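DNA helicase RecQ (Deinococcus radiodurans, PDB 4Q48) probably couples ATP hydrolysis to the unwinding of duplex DNA while translocating in the 3'-5' direction, this chain being the catalytic core of the longer protein. Local coordinates at residues 373-376 against 381-384; 319-324 against 388-393; 396-399 against 403-406. All coordinates share one frame; numbering follows the deposited sequence.

Contact 1: residues 373-376 against 381-384. With ZN (zinc ion), chain C.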
loop_
_atom_site.group_PDB
_atom_site.type_symbol
_atom_site.label_atom_id
_atom_site.label_comp_id
_atom_site.label_asym_id
_atom_site.label_seq_id
_atom_site.Cartn_x
_atom_site.Cartn_y
_atom_site.Cartn_z
ATOM N N LEU A 373 -4.821 -10.858 -7.546
ATOM C CA LEU A 373 -4.810 -11.847 -8.617
ATOM C C LEU A 373 -3.949 -11.415 -9.807
ATOM O O LEU A 373 -3.239 -12.228 -10.407
ATOM C CB LEU A 373 -6.241 -12.136 -9.074
ATOM C CG LEU A 373 -7.081 -12.953 -8.088
ATOM C CD1 LEU A 373 -8.437 -13.262 -8.664
ATOM C CD2 LEU A 373 -6.386 -14.249 -7.771
ATOM N N THR A 374 -3.996 -10.138 -10.155
ATOM C CA THR A 374 -3.155 -9.647 -11.236
ATOM C C THR A 374 -1.680 -9.819 -10.882
ATOM O O THR A 374 -0.879 -10.185 -11.738
ATOM C CB THR A 374 -3.500 -8.215 -11.558
ATOM O OG1 THR A 374 -4.825 -8.205 -12.090
ATOM C CG2 THR A 374 -2.570 -7.638 -12.573
ATOM N N TYR A 375 -1.321 -9.576 -9.618
ATOM C CA TYR A 375 0.046 -9.810 -9.153
ATOM C C TYR A 375 0.365 -11.302 -9.180
ATOM O O TYR A 375 1.442 -11.698 -9.628
ATOM C CB TYR A 375 0.270 -9.225 -7.756
ATOM C CG TYR A 375 1.512 -9.726 -7.054
ATOM C CD1 TYR A 375 2.778 -9.347 -7.476
ATOM C CD2 TYR A 375 1.416 -10.577 -5.963
ATOM C CE1 TYR A 375 3.914 -9.805 -6.842
ATOM C CE2 TYR A 375 2.543 -11.043 -5.322
ATOM C CZ TYR A 375 3.792 -10.642 -5.760
ATOM O OH TYR A 375 4.919 -11.088 -5.104
ATOM N N CYS A 376 -0.555 -12.138 -8.709
ATOM C CA CYS A 376 -0.307 -13.581 -8.717
ATOM C C CYS A 376 -0.029 -14.105 -10.127
ATOM O O CYS A 376 0.721 -15.055 -10.308
ATOM C CB CYS A 376 -1.478 -14.348 -8.080
ATOM S SG CYS A 376 -1.645 -14.064 -6.271
ATOM N N CYS A 381 8.213 -9.987 -14.453
ATOM C CA CYS A 381 8.681 -9.735 -13.072
ATOM C C CYS A 381 7.609 -9.407 -12.035
ATOM O O CYS A 381 6.876 -8.426 -12.203
ATOM C CB CYS A 381 9.690 -8.599 -13.119
ATOM S SG CYS A 381 10.463 -8.153 -11.547
ATOM N N ARG A 382 7.488 -10.234 -10.993
ATOM C CA ARG A 382 6.488 -9.991 -9.944
ATOM C C ARG A 382 6.749 -8.702 -9.195
ATOM O O ARG A 382 5.811 -8.021 -8.813
ATOM C CB ARG A 382 6.469 -11.081 -8.885
ATOM C CG ARG A 382 6.521 -12.459 -9.361
ATOM C CD ARG A 382 5.983 -13.310 -8.279
ATOM N NE ARG A 382 4.576 -13.444 -8.555
ATOM C CZ ARG A 382 4.095 -14.390 -9.339
ATOM N NH1 ARG A 382 4.921 -15.290 -9.866
ATOM N NH2 ARG A 382 2.797 -14.444 -9.572
ATOM N N ARG A 383 8.027 -8.415 -8.942
ATOM C CA ARG A 383 8.414 -7.293 -8.100
ATOM C C ARG A 383 7.930 -5.993 -8.740
ATOM O O ARG A 383 7.276 -5.196 -8.081
ATOM C CB ARG A 383 9.935 -7.259 -7.885
ATOM C CG ARG A 383 10.387 -6.477 -6.649
ATOM C CD ARG A 383 11.884 -6.451 -6.488
ATOM N NE ARG A 383 12.430 -7.770 -6.223
ATOM C CZ ARG A 383 12.655 -8.251 -5.003
ATOM N NH1 ARG A 383 12.379 -7.494 -3.949
ATOM N NH2 ARG A 383 13.166 -9.476 -4.833
ATOM N N GLN A 384 8.175 -5.835 -10.042
ATOM C CA GLN A 384 7.681 -4.681 -10.781
ATOM C C GLN A 384 6.181 -4.484 -10.574
ATOM O O GLN A 384 5.739 -3.359 -10.304
ATOM C CB GLN A 384 7.981 -4.799 -12.273
ATOM C CG GLN A 384 9.396 -4.405 -12.655
ATOM C CD GLN A 384 9.716 -4.644 -14.129
ATOM O OE1 GLN A 384 9.153 -5.531 -14.781
ATOM N NE2 GLN A 384 10.650 -3.863 -14.653
HETATM ZN ZN ZN C . 11.630 -10.115 -10.929
#
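The backbones of Tyr375 and Arg382 come closest, CA to CA 6.5 Å, where helix 359-376 ends and helix 382-389 begins in the RecQ zinc-binding domain. The two side chains cross at about a right angle. With CG anti to the backbone N (chi1 165°), the Tyr375 ring reaches across to the second helix, its CE1 3.5 Å from Arg382 CB. A bend at chi3 brings Arg382 NE over one face of the ring, 4.0 Å from Tyr375 CZ. The guanidinium stands nearly perpendicular to that ring, and at this range any cation-pi attraction is weak at most. Its charge is met by Asp402 through NH1; the bond modelled from NH2 to Tyr375 O is doubtful. The Tyr375 hydroxyl is hydrogen-bonded to that of Tyr320. A leucine in place of Tyr375 would probably leave the Tyr320 hydroxyl without this partner and the Arg382 chain without a ring to lie against. Cys381 is the N-cap of the second helix and also a zinc ligand. Its SG sits 2.4 Å from the zinc ion and accepts a nearly straight hydrogen bond (170°) from Gln384 N, at 3.6 Å.

Contact 2: residues 319-324 against 388-393; sequences GYYQET and HYFGEE
Tyr321 and Phe390 make this contact by themselves, and it is wholly apolar. Phe390 turns the far end of its ring to the root of the tyrosine: CZ lies 3.6 Å from Tyr321 CB, and Phe390 CE2 is 3.9 Å from Tyr321 CG. The ring centroids are 5.0 Å apart, with the planes inclined at 53°. Tyr321 has CG anti to its own N (chi1 -179°), which carries the ring off the helix toward Phe390. Phe390 also meets the ring of Phe207, the two planes only about 15° apart, and Tyr389 CD2 lies over the centre of one of its faces.

No hydrogen bond runs directly between the segments, but both hold Phe207: the Tyr321 hydroxyl bonds to its O, and the Glu392 carboxylate accepts from its N and bonds Ser206 OG. Other bonds are internal to each side. On the helix, Tyr320 O is gripped from opposite faces of its plane by Thr324 N and by Thr324 OG1, the latter at 3.0 Å. Gly391, at positive phi, is the C-prime residue of a Schellman motif that ends helix 382-389, and Gly391 N reaches His388 O at 2.9 Å.

Phe207 lies in the linker between strand 202-204 of one RecA-like sheet and strand 212-218 of the other. Helix 317-324 of the second RecA-like domain, the end of zinc-domain helix 382-389 and this interdomain linker therefore come together here.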
loop_
_atom_site.group_PDB
_atom_site.type_symbol
_atom_site.label_atom_id
_atom_site.label_comp_id
_atom_site.label_asym_id
_atom_site.label_seq_id
_atom_site.Cartn_x
_atom_site.Cartn_y
_atom_site.Cartn_z
ATOM N N GLY A 319 -1.804 -6.037 2.744
ATOM C CA GLY A 319 -1.546 -7.078 3.717
ATOM C C GLY A 319 -0.410 -7.995 3.319
ATOM O O GLY A 319 0.428 -8.355 4.143
ATOM N N TYR A 320 -0.385 -8.365 2.047
ATOM C CA TYR A 320 0.650 -9.236 1.521
ATOM C C TYR A 320 2.016 -8.572 1.691
ATOM O O TYR A 320 2.990 -9.202 2.127
ATOM C CB TYR A 320 0.357 -9.587 0.057
ATOM C CG TYR A 320 1.449 -10.378 -0.608
ATOM C CD1 TYR A 320 1.608 -11.734 -0.372
ATOM C CD2 TYR A 320 2.356 -9.751 -1.448
ATOM C CE1 TYR A 320 2.638 -12.448 -0.980
ATOM C CE2 TYR A 320 3.373 -10.450 -2.053
ATOM C CZ TYR A 320 3.518 -11.799 -1.822
ATOM O OH TYR A 320 4.550 -12.477 -2.449
ATOM N N TYR A 321 2.093 -7.295 1.361
ATOM C CA TYR A 321 3.350 -6.571 1.504
ATOM C C TYR A 321 3.788 -6.441 2.974
ATOM O O TYR A 321 4.976 -6.569 3.298
ATOM C CB TYR A 321 3.230 -5.186 0.878
ATOM C CG TYR A 321 4.489 -4.407 0.976
ATOM C CD1 TYR A 321 5.507 -4.577 0.039
ATOM C CD2 TYR A 321 4.699 -3.534 2.034
ATOM C CE1 TYR A 321 6.689 -3.859 0.134
ATOM C CE2 TYR A 321 5.875 -2.829 2.148
ATOM C CZ TYR A 321 6.859 -2.988 1.198
ATOM O OH TYR A 321 8.006 -2.259 1.329
ATOM N N GLN A 322 2.845 -6.196 3.876
ATOM C CA GLN A 322 3.248 -6.029 5.261
ATOM C C GLN A 322 3.667 -7.404 5.778
ATOM O O GLN A 322 4.663 -7.538 6.495
ATOM C CB GLN A 322 2.135 -5.444 6.148
ATOM C CG GLN A 322 2.364 -5.805 7.626
ATOM C CD GLN A 322 1.189 -5.539 8.565
ATOM O OE1 GLN A 322 0.036 -5.872 8.259
ATOM N NE2 GLN A 322 1.487 -4.979 9.738
ATOM N N GLU A 323 2.934 -8.440 5.386
ATOM C CA GLU A 323 3.247 -9.760 5.895
ATOM C C GLU A 323 4.590 -10.292 5.363
ATOM O O GLU A 323 5.467 -10.602 6.138
ATOM C CB GLU A 323 2.116 -10.725 5.576
ATOM C CG GLU A 323 0.960 -10.604 6.518
ATOM C CD GLU A 323 -0.357 -11.008 5.880
ATOM O OE1 GLU A 323 -0.331 -11.860 4.963
ATOM O OE2 GLU A 323 -1.415 -10.454 6.272
ATOM N N THR A 324 4.771 -10.355 4.054
ATOM C CA THR A 324 6.052 -10.758 3.513
ATOM C C THR A 324 7.179 -9.862 4.037
ATOM O O THR A 324 8.335 -10.296 4.155
ATOM C CB THR A 324 6.078 -10.708 1.970
ATOM O OG1 THR A 324 5.889 -9.360 1.543
ATOM C CG2 THR A 324 5.016 -11.588 1.358
ATOM N N HIS A 388 4.522 -1.362 -8.272
ATOM C CA HIS A 388 3.672 -0.459 -9.044
ATOM C C HIS A 388 2.367 -0.137 -8.297
ATOM O O HIS A 388 1.855 0.982 -8.348
ATOM C CB HIS A 388 3.362 -1.071 -10.414
ATOM C CG HIS A 388 2.291 -0.344 -11.173
ATOM N ND1 HIS A 388 2.547 0.784 -11.933
ATOM C CD2 HIS A 388 0.957 -0.559 -11.258
ATOM C CE1 HIS A 388 1.419 1.220 -12.461
ATOM N NE2 HIS A 388 0.440 0.424 -12.069
ATOM N N TYR A 389 1.843 -1.118 -7.582
ATOM C CA TYR A 389 0.637 -0.926 -6.788
ATOM C C TYR A 389 0.839 0.191 -5.750
ATOM O O TYR A 389 -0.094 0.905 -5.402
ATOM C CB TYR A 389 0.282 -2.226 -6.097
ATOM C CG TYR A 389 -1.051 -2.278 -5.408
ATOM C CD1 TYR A 389 -2.224 -2.514 -6.130
ATOM C CD2 TYR A 389 -1.153 -2.087 -4.030
ATOM C CE1 TYR A 389 -3.470 -2.572 -5.493
ATOM C CE2 TYR A 389 -2.400 -2.148 -3.379
ATOM C CZ TYR A 389 -3.548 -2.401 -4.117
ATOM O OH TYR A 389 -4.776 -2.469 -3.484
ATOM N N PHE A 390 2.066 0.356 -5.273
ATOM C CA PHE A 390 2.343 1.380 -4.276
ATOM C C PHE A 390 2.890 2.645 -4.941
ATOM O O PHE A 390 3.353 3.556 -4.260
ATOM C CB PHE A 390 3.340 0.859 -3.215
ATOM C CG PHE A 390 2.829 -0.304 -2.436
ATOM C CD1 PHE A 390 1.915 -0.126 -1.405
ATOM C CD2 PHE A 390 3.216 -1.591 -2.766
ATOM C CE1 PHE A 390 1.404 -1.215 -0.700
ATOM C CE2 PHE A 390 2.716 -2.694 -2.066
ATOM C CZ PHE A 390 1.807 -2.503 -1.031
ATOM N N GLY A 391 2.807 2.720 -6.262
ATOM C CA GLY A 391 3.232 3.915 -6.956
ATOM C C GLY A 391 4.712 3.998 -7.265
ATOM O O GLY A 391 5.189 5.021 -7.748
ATOM N N GLU A 392 5.454 2.935 -6.986
ATOM C CA GLU A 392 6.867 2.894 -7.343
ATOM C C GLU A 392 7.041 2.154 -8.668
ATOM O O GLU A 392 6.455 1.091 -8.859
ATOM C CB GLU A 392 7.690 2.218 -6.248
ATOM C CG GLU A 392 9.147 1.982 -6.609
ATOM C CD GLU A 392 9.981 1.564 -5.402
ATOM O OE1 GLU A 392 9.396 1.381 -4.317
ATOM O OE2 GLU A 392 11.211 1.396 -5.540
ATOM N N GLU A 393 7.818 2.727 -9.592
ATOM C CA GLU A 393 8.088 2.086 -10.879
ATOM C C GLU A 393 9.534 1.595 -10.918
ATOM O O GLU A 393 10.459 2.393 -10.889
ATOM C CB GLU A 393 7.816 3.037 -12.038
ATOM C CG GLU A 393 6.347 3.516 -12.133
ATOM C CD GLU A 393 5.308 2.373 -12.269
ATOM O OE1 GLU A 393 5.544 1.389 -13.023
ATOM O OE2 GLU A 393 4.245 2.461 -11.597
#

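Contact 3: residues 396-399 against 403-406; sequences EPCG and VCLN. With ZN (zinc ion), chain C.
Cys404 SG is held from two directions: it binds the zinc ion at 2.4 Å and accepts a hydrogen bond from Gly399 N, 3.3 Å away and bent only to 160°. Such an N-H...S bond would be expected to draw off some of the charge on the metal-bound sulfur, and it gives the loop backbone a second link to the short helix, beside the shared zinc. Cys398 supplies a second ligand, its SG also 2.4 Å from the zinc. Its first torsion, 74°, sets SG between the backbone N and the carbonyl carbon, where it reaches the metal, and the sulfurs of Cys398 and Cys404 stand 4.1 Å apart, as two ligands of one ion. Cys381 and Cys401 complete the four-cysteine site characteristic of the RecQ zinc-binding domain.

Two apolar contacts accompany the zinc site. Pro397 CB touches Cys404 SG at 3.8 Å; separately, the CD2 branch of Leu405 comes to 3.5 Å from Gly399 O. Gly399 has positive phi (82°), a backbone shape in which a side chain would run into the carbonyl O of Cys398.

This contact lies at the surface, its centre about 22 Å from the centre of the chain. Helix 382-389 flanks it: Gln384 touches Pro397, Arg383 touches Cys398, and Arg382 touches Val403. After the single turn of helix 402-405 the chain runs on to strand 410-412 and helix 414-426 of the RQC region.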
loop_
_atom_site.group_PDB
_atom_site.type_symbol
_atom_site.label_atom_id
_atom_site.label_comp_id
_atom_site.label_asym_id
_atom_site.label_seq_id
_atom_site.Cartn_x
_atom_site.Cartn_y
_atom_site.Cartn_z
ATOM N N GLU A 396 13.731 -1.762 -14.472
ATOM C CA GLU A 396 14.223 -3.010 -15.025
ATOM C C GLU A 396 13.761 -4.200 -14.155
ATOM O O GLU A 396 13.549 -4.046 -12.945
ATOM C CB GLU A 396 15.752 -2.946 -15.126
ATOM C CG GLU A 396 16.266 -1.767 -15.967
ATOM C CD GLU A 396 15.920 -1.862 -17.458
ATOM O OE1 GLU A 396 16.440 -2.772 -18.148
ATOM O OE2 GLU A 396 15.112 -1.027 -17.935
ATOM N N PRO A 397 13.537 -5.374 -14.782
ATOM C CA PRO A 397 13.235 -6.624 -14.072
ATOM C C PRO A 397 14.225 -6.884 -12.943
ATOM O O PRO A 397 15.399 -6.545 -13.085
ATOM C CB PRO A 397 13.340 -7.678 -15.162
ATOM C CG PRO A 397 12.980 -6.949 -16.412
ATOM C CD PRO A 397 13.383 -5.522 -16.240
ATOM N N CYS A 398 13.759 -7.449 -11.837
ATOM C CA CYS A 398 14.594 -7.506 -10.644
ATOM C C CYS A 398 15.632 -8.640 -10.648
ATOM O O CYS A 398 16.749 -8.445 -10.180
ATOM C CB CYS A 398 13.725 -7.626 -9.395
ATOM S SG CYS A 398 12.991 -9.259 -9.170
ATOM N N GLY A 399 15.291 -9.807 -11.192
ATOM C CA GLY A 399 16.237 -10.906 -11.177
ATOM C C GLY A 399 16.250 -11.652 -9.854
ATOM O O GLY A 399 17.132 -12.470 -9.592
ATOM N N VAL A 403 9.256 -15.347 -11.301
ATOM C CA VAL A 403 8.985 -15.048 -12.702
ATOM C C VAL A 403 10.262 -14.711 -13.466
ATOM O O VAL A 403 10.493 -15.235 -14.559
ATOM C CB VAL A 403 7.995 -13.866 -12.830
ATOM C CG1 VAL A 403 7.954 -13.322 -14.256
ATOM C CG2 VAL A 403 6.613 -14.279 -12.342
ATOM N N CYS A 404 11.095 -13.854 -12.867
ATOM C CA CYS A 404 12.380 -13.451 -13.445
ATOM C C CYS A 404 13.321 -14.652 -13.643
ATOM O O CYS A 404 13.958 -14.788 -14.691
ATOM C CB CYS A 404 13.055 -12.403 -12.556
ATOM S SG CYS A 404 12.718 -10.734 -12.968
ATOM N N LEU A 405 13.380 -15.527 -12.636
ATOM C CA LEU A 405 14.335 -16.626 -12.619
ATOM C C LEU A 405 13.835 -17.836 -13.410
ATOM O O LEU A 405 14.615 -18.578 -14.003
ATOM C CB LEU A 405 14.648 -17.044 -11.162
ATOM C CG LEU A 405 15.313 -16.031 -10.222
ATOM C CD1 LEU A 405 15.273 -16.476 -8.743
ATOM C CD2 LEU A 405 16.732 -15.731 -10.673
ATOM N N ASN A 406 12.528 -18.016 -13.458
ATOM C CA ASN A 406 11.966 -19.135 -14.197
ATOM C C ASN A 406 10.823 -18.633 -15.045
ATOM O O ASN A 406 9.659 -18.844 -14.715
ATOM C CB ASN A 406 11.527 -20.219 -13.224
ATOM C CG ASN A 406 12.614 -20.514 -12.198
ATOM O OD1 ASN A 406 13.641 -21.121 -12.522
ATOM N ND2 ASN A 406 12.417 -20.029 -10.963
HETATM ZN ZN ZN C . 11.630 -10.115 -10.929
#

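In the fold
Helix 382-389 runs through the set: its first turn serves contact 1 and the residue just past its end contact 2, their centres about 10 Å apart. Contact 3 follows in the loop after it and on the next helix, 402-405, its centre about 11 Å from that of contact 1 and 17 Å from that of contact 2. Along the chain, segment 319-324 comes first, then both halves of contact 1, then 388-393, and contact 3 last. Contacts 1 and 3 share the zinc ion, whereas contacts 1 and 2 are joined through the Tyr375 and Tyr320 hydroxyls. One short helix thus runs from the zinc site to the second RecA-like domain and the interdomain linker, consistent with a fixed seat of the zinc-binding region on that domain.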